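Local atomic coordinates of nuclear receptor subfamily 1 group I member 3 (Mus musculus, PDB entry 1XNX), a protein that acts as a nuclear receptor that pairs with RXR, binds DNA and activates transcription through response elements such as those of the human CYP2B6 and CYP3A4 genes. Residues A[88-93]-A[173-178]; A[57-62]-A[134-139]. All blocks are in the same frame, centred on the assembly; numbering follows the deposited sequence.

Contact 1 (A[88-93]-A[173-178]); sequences PLFRSL and TALFSP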
loop_
_atom_site.group_PDB
_atom_site.type_symbol
_atom_site.label_atom_id
_atom_site.label_comp_id
_atom_site.label_asym_id
_atom_site.label_seq_id
_atom_site.Cartn_x
_atom_site.Cartn_y
_atom_site.Cartn_z
ATOM N N PRO A 88 -23.069 -14.138 18.775
ATOM C CA PRO A 88 -23.831 -14.663 19.913
ATOM C C PRO A 88 -23.399 -14.009 21.226
ATOM O O PRO A 88 -24.211 -13.762 22.110
ATOM C CB PRO A 88 -23.523 -16.160 19.867
ATOM C CG PRO A 88 -22.147 -16.195 19.283
ATOM C CD PRO A 88 -22.261 -15.202 18.156
ATOM N N LEU A 89 -22.111 -13.724 21.340
ATOM C CA LEU A 89 -21.591 -13.092 22.537
ATOM C C LEU A 89 -22.272 -11.735 22.743
ATOM O O LEU A 89 -22.659 -11.388 23.859
ATOM C CB LEU A 89 -20.082 -12.906 22.405
ATOM C CG LEU A 89 -19.346 -12.593 23.702
ATOM C CD1 LEU A 89 -19.492 -13.766 24.661
ATOM C CD2 LEU A 89 -17.883 -12.321 23.394
ATOM N N PHE A 90 -22.422 -10.977 21.657
ATOM C CA PHE A 90 -23.058 -9.658 21.707
ATOM C C PHE A 90 -24.551 -9.783 22.005
ATOM O O PHE A 90 -25.106 -9.018 22.799
ATOM C CB PHE A 90 -22.868 -8.922 20.373
ATOM C CG PHE A 90 -23.363 -7.498 20.387
ATOM C CD1 PHE A 90 -22.811 -6.566 21.264
ATOM C CD2 PHE A 90 -24.374 -7.086 19.520
ATOM C CE1 PHE A 90 -23.263 -5.246 21.282
ATOM C CE2 PHE A 90 -24.836 -5.768 19.527
ATOM C CZ PHE A 90 -24.277 -4.843 20.412
ATOM N N ARG A 91 -25.192 -10.748 21.350
ATOM C CA ARG A 91 -26.618 -10.999 21.536
ATOM C C ARG A 91 -26.912 -11.346 23.001
ATOM O O ARG A 91 -27.976 -11.012 23.531
ATOM C CB ARG A 91 -27.064 -12.146 20.622
ATOM C CG ARG A 91 -26.709 -11.915 19.156
ATOM C CD ARG A 91 -27.321 -12.934 18.201
ATOM N NE ARG A 91 -26.877 -14.309 18.429
ATOM C CZ ARG A 91 -26.715 -15.208 17.459
ATOM N NH1 ARG A 91 -26.950 -14.867 16.199
ATOM N NH2 ARG A 91 -26.348 -16.453 17.743
ATOM N N SER A 92 -25.952 -12.007 23.645
ATOM C CA SER A 92 -26.058 -12.418 25.042
ATOM C C SER A 92 -26.215 -11.244 26.002
ATOM O O SER A 92 -26.436 -11.448 27.199
ATOM C CB SER A 92 -24.817 -13.222 25.449
ATOM O OG SER A 92 -24.702 -14.422 24.692
ATOM N N LEU A 93 -26.092 -10.021 25.490
ATOM C CA LEU A 93 -26.219 -8.837 26.337
ATOM C C LEU A 93 -27.654 -8.332 26.327
ATOM O O LEU A 93 -28.491 -8.835 25.565
ATOM C CB LEU A 93 -25.285 -7.723 25.850
ATOM C CG LEU A 93 -23.771 -7.962 25.822
ATOM C CD1 LEU A 93 -23.086 -6.693 25.414
ATOM C CD2 LEU A 93 -23.279 -8.383 27.185
ATOM N N THR A 173 -12.787 -5.666 19.931
ATOM C CA THR A 173 -12.199 -5.066 21.110
ATOM C C THR A 173 -12.878 -3.725 21.355
ATOM O O THR A 173 -13.235 -3.395 22.487
ATOM C CB THR A 173 -10.690 -4.855 20.907
ATOM O OG1 THR A 173 -10.090 -6.098 20.528
ATOM C CG2 THR A 173 -10.035 -4.356 22.188
ATOM N N ALA A 174 -13.067 -2.954 20.291
ATOM C CA ALA A 174 -13.714 -1.652 20.414
ATOM C C ALA A 174 -15.199 -1.792 20.732
ATOM O O ALA A 174 -15.773 -0.951 21.408
ATOM C CB ALA A 174 -13.538 -0.851 19.129
ATOM N N LEU A 175 -15.815 -2.857 20.238
ATOM C CA LEU A 175 -17.236 -3.095 20.452
ATOM C C LEU A 175 -17.613 -3.299 21.911
ATOM O O LEU A 175 -18.540 -2.657 22.416
ATOM C CB LEU A 175 -17.695 -4.312 19.647
ATOM C CG LEU A 175 -19.150 -4.717 19.881
ATOM C CD1 LEU A 175 -20.053 -3.516 19.642
ATOM C CD2 LEU A 175 -19.520 -5.878 18.963
ATOM N N PHE A 176 -16.893 -4.196 22.580
ATOM C CA PHE A 176 -17.160 -4.520 23.976
ATOM C C PHE A 176 -16.499 -3.595 24.999
ATOM O O PHE A 176 -15.987 -4.059 26.020
ATOM C CB PHE A 176 -16.738 -5.963 24.253
ATOM C CG PHE A 176 -17.535 -6.985 23.494
ATOM C CD1 PHE A 176 -16.942 -7.754 22.498
ATOM C CD2 PHE A 176 -18.880 -7.203 23.798
ATOM C CE1 PHE A 176 -17.675 -8.727 21.818
ATOM C CE2 PHE A 176 -19.619 -8.171 23.126
ATOM C CZ PHE A 176 -19.013 -8.935 22.135
ATOM N N SER A 177 -16.502 -2.292 24.738
ATOM C CA SER A 177 -15.908 -1.344 25.677
ATOM C C SER A 177 -17.002 -0.922 26.655
ATOM O O SER A 177 -18.055 -0.448 26.239
ATOM C CB SER A 177 -15.369 -0.127 24.931
ATOM O OG SER A 177 -14.869 0.836 25.842
ATOM N N PRO A 178 -16.767 -1.085 27.968
ATOM C CA PRO A 178 -17.759 -0.719 28.985
ATOM C C PRO A 178 -17.850 0.770 29.322
ATOM O O PRO A 178 -18.909 1.268 29.702
ATOM C CB PRO A 178 -17.317 -1.538 30.185
ATOM C CG PRO A 178 -15.828 -1.443 30.081
ATOM C CD PRO A 178 -15.582 -1.693 28.600
#
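Phe176 pushes the far rim of its ring against segment 88-93, where Leu89 and Phe90 of the short helix 88-91 and Leu93 just after it form a hollow. Its CZ meets the isobutyl group of Leu89, with CD2 3.8 Å from that CZ and CG only slightly farther. The neighbouring ring atom, Phe176 CE2, comes up to the backbone and ring of Phe90, 4.0 Å from both CA and CD1 of that residue. Phe176 is the first residue past helix 164-175 to leave helical torsions, and its CG lies anti to the carbonyl carbon (chi1 -65°), on the side from which the ring reaches segment 88-93. Leu93 closes one side more loosely, its CD1 lying near the plane of the Phe176 ring at the edge, 4.4 Å from CE2. This is part of the packing inside the mainly helical, three-layer sandwich of the nuclear receptor ligand-binding domain; no hydrogen bond spans the two segments. A second bump fits beside the first: Leu175 sets its two methyl groups against the Phe90 ring, Leu175 CD1 lying 4.0 Å from Phe90 CE1 and Leu175 CD2 4.1 Å from Phe90 CD1, the two side chains crossing at about a right angle. Helix 95-114 packs on Phe90 through Gln98, Leu101 and Leu102, while Met196 of helix 186-206 touches both Leu89 and Phe176.

Contact 2 (A[57-62]-A[134-139]); sequences QPRGPV and MEDAVH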
loop_
_atom_site.group_PDB
_atom_site.type_symbol
_atom_site.label_atom_id
_atom_site.label_comp_id
_atom_site.label_asym_id
_atom_site.label_seq_id
_atom_site.Cartn_x
_atom_site.Cartn_y
_atom_site.Cartn_z
ATOM N N GLN A 57 -9.354 18.990 -11.324
ATOM C CA GLN A 57 -10.772 18.802 -11.605
ATOM C C GLN A 57 -11.659 19.547 -10.598
ATOM O O GLN A 57 -11.434 19.492 -9.390
ATOM C CB GLN A 57 -11.103 17.301 -11.587
ATOM C CG GLN A 57 -12.299 16.909 -12.421
ATOM C CD GLN A 57 -12.047 17.072 -13.915
ATOM O OE1 GLN A 57 -11.086 16.526 -14.459
ATOM N NE2 GLN A 57 -12.916 17.822 -14.584
ATOM N N PRO A 58 -12.667 20.278 -11.091
ATOM C CA PRO A 58 -13.573 21.014 -10.201
ATOM C C PRO A 58 -14.664 20.086 -9.632
ATOM O O PRO A 58 -14.889 18.998 -10.162
ATOM C CB PRO A 58 -14.131 22.101 -11.117
ATOM C CG PRO A 58 -14.160 21.422 -12.451
ATOM C CD PRO A 58 -12.838 20.703 -12.491
ATOM N N ARG A 59 -15.340 20.507 -8.562
ATOM C CA ARG A 59 -16.385 19.685 -7.946
ATOM C C ARG A 59 -17.786 20.285 -7.974
ATOM O O ARG A 59 -18.769 19.591 -7.718
ATOM C CB ARG A 59 -16.031 19.375 -6.494
ATOM C CG ARG A 59 -14.760 18.591 -6.299
ATOM C CD ARG A 59 -14.660 18.144 -4.860
ATOM N NE ARG A 59 -13.394 17.477 -4.579
ATOM C CZ ARG A 59 -12.234 18.106 -4.461
ATOM N NH1 ARG A 59 -12.179 19.422 -4.598
ATOM N NH2 ARG A 59 -11.134 17.420 -4.209
ATOM N N GLY A 60 -17.887 21.574 -8.253
ATOM C CA GLY A 60 -19.204 22.182 -8.304
ATOM C C GLY A 60 -20.057 22.038 -7.050
ATOM O O GLY A 60 -19.545 22.139 -5.935
ATOM N N PRO A 61 -21.373 21.795 -7.205
ATOM C CA PRO A 61 -22.347 21.637 -6.123
ATOM C C PRO A 61 -21.994 20.687 -4.989
ATOM O O PRO A 61 -21.510 19.577 -5.207
ATOM C CB PRO A 61 -23.616 21.212 -6.864
ATOM C CG PRO A 61 -23.097 20.537 -8.078
ATOM C CD PRO A 61 -22.006 21.477 -8.494
ATOM N N VAL A 62 -22.266 21.135 -3.771
ATOM C CA VAL A 62 -21.991 20.351 -2.581
ATOM C C VAL A 62 -23.080 19.332 -2.252
ATOM O O VAL A 62 -22.780 18.185 -1.933
ATOM C CB VAL A 62 -21.812 21.263 -1.360
ATOM C CG1 VAL A 62 -21.659 20.426 -0.115
ATOM C CG2 VAL A 62 -20.602 22.153 -1.553
ATOM N N MET A 134 -9.171 13.136 0.761
ATOM C CA MET A 134 -9.491 13.983 1.906
ATOM C C MET A 134 -10.128 15.290 1.453
ATOM O O MET A 134 -11.028 15.820 2.113
ATOM C CB MET A 134 -8.237 14.294 2.728
ATOM C CG MET A 134 -8.565 14.890 4.100
ATOM S SD MET A 134 -7.207 15.759 4.910
ATOM C CE MET A 134 -7.533 17.413 4.400
ATOM N N GLU A 135 -9.666 15.801 0.315
ATOM C CA GLU A 135 -10.192 17.050 -0.215
ATOM C C GLU A 135 -11.694 16.971 -0.489
ATOM O O GLU A 135 -12.387 17.980 -0.419
ATOM C CB GLU A 135 -9.460 17.440 -1.498
ATOM C CG GLU A 135 -7.956 17.630 -1.349
ATOM C CD GLU A 135 -7.215 16.331 -1.022
ATOM O OE1 GLU A 135 -7.738 15.232 -1.337
ATOM O OE2 GLU A 135 -6.096 16.415 -0.462
ATOM N N ASP A 136 -12.201 15.778 -0.790
ATOM C CA ASP A 136 -13.625 15.625 -1.069
ATOM C C ASP A 136 -14.449 15.889 0.182
ATOM O O ASP A 136 -15.551 16.446 0.113
ATOM C CB ASP A 136 -13.937 14.221 -1.597
ATOM C CG ASP A 136 -13.080 13.841 -2.797
ATOM O OD1 ASP A 136 -12.784 14.732 -3.634
ATOM O OD2 ASP A 136 -12.711 12.644 -2.904
ATOM N N ALA A 137 -13.915 15.483 1.327
ATOM C CA ALA A 137 -14.601 15.690 2.597
ATOM C C ALA A 137 -14.512 17.177 2.933
ATOM O O ALA A 137 -15.435 17.749 3.526
ATOM C CB ALA A 137 -13.954 14.839 3.702
ATOM N N VAL A 138 -13.398 17.800 2.545
ATOM C CA VAL A 138 -13.212 19.230 2.779
ATOM C C VAL A 138 -14.335 19.986 2.069
ATOM O O VAL A 138 -15.010 20.820 2.662
ATOM C CB VAL A 138 -11.860 19.717 2.230
ATOM C CG1 VAL A 138 -11.733 21.210 2.432
ATOM C CG2 VAL A 138 -10.710 18.971 2.922
ATOM N N HIS A 139 -14.528 19.659 0.797
ATOM C CA HIS A 139 -15.552 20.258 -0.048
ATOM C C HIS A 139 -16.962 20.046 0.510
ATOM O O HIS A 139 -17.883 20.791 0.162
ATOM C CB HIS A 139 -15.470 19.648 -1.449
ATOM C CG HIS A 139 -16.302 20.357 -2.469
ATOM N ND1 HIS A 139 -15.948 21.580 -2.999
ATOM C CD2 HIS A 139 -17.478 20.021 -3.049
ATOM C CE1 HIS A 139 -16.871 21.964 -3.863
ATOM N NE2 HIS A 139 -17.810 21.037 -3.911
#
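Arg59 and His139 lie alongside each other, their side chains running opposite ways, where the loop leading into helix 62-85 meets the short helix 134-139, beside the ligand pocket of the nuclear receptor ligand-binding domain. The arginine chain runs extended from CG to NE and brings its guanidinium side-on to Asp136. NE and NH2 of Arg59 both bond to Asp136 OD1, at 3.0 and 3.2 Å, the first using the anti lone pair of that oxygen. Arg54 adds a further salt bridge to OD1, and the backbone N of Lys133 binds OD2, so both carboxylate oxygens have partners. Carbonyl O of Glu135 lies 4.0 Å above the guanidinium, over its centre. Met134 and Ala137 belong to the androstenol pocket, and Ala137 touches the steroid. Arg59 CB sits over one face of the His139 ring in a CH-pi contact, offset toward the rim and 3.7 Å from the centroid, and Arg59 CD packs 3.6 Å from His139 CG. An alanine in place of Arg59 would probably leave Asp136 with Arg54 as its remaining charge partner, and the CG side of the His139 ring without the packing of CD. At the ring's edge, His139 NE2 donates to Gly60 O at 2.9 Å, with the carbonyl oxygen only 2° out of the ring plane.

Overall arrangement
Contacts 1 and 2 lie on opposite sides of the centre of one ligand-binding domain, their centres about 37 Å apart and their nearest atoms about 22 Å apart. Along the chain the order is 57-62, 88-93, 134-139, 173-178, so the two contacts interleave. Helix 62-85 joins their first segments: it starts at the end of 57-62 and is followed by the short helix of contact 1, and near its end Thr84 touches Phe90 and Leu175. One domain thus carries two kinds of joint: a buried, apolar one away from the annotated sites, and a polar surface one beside the steroid pocket.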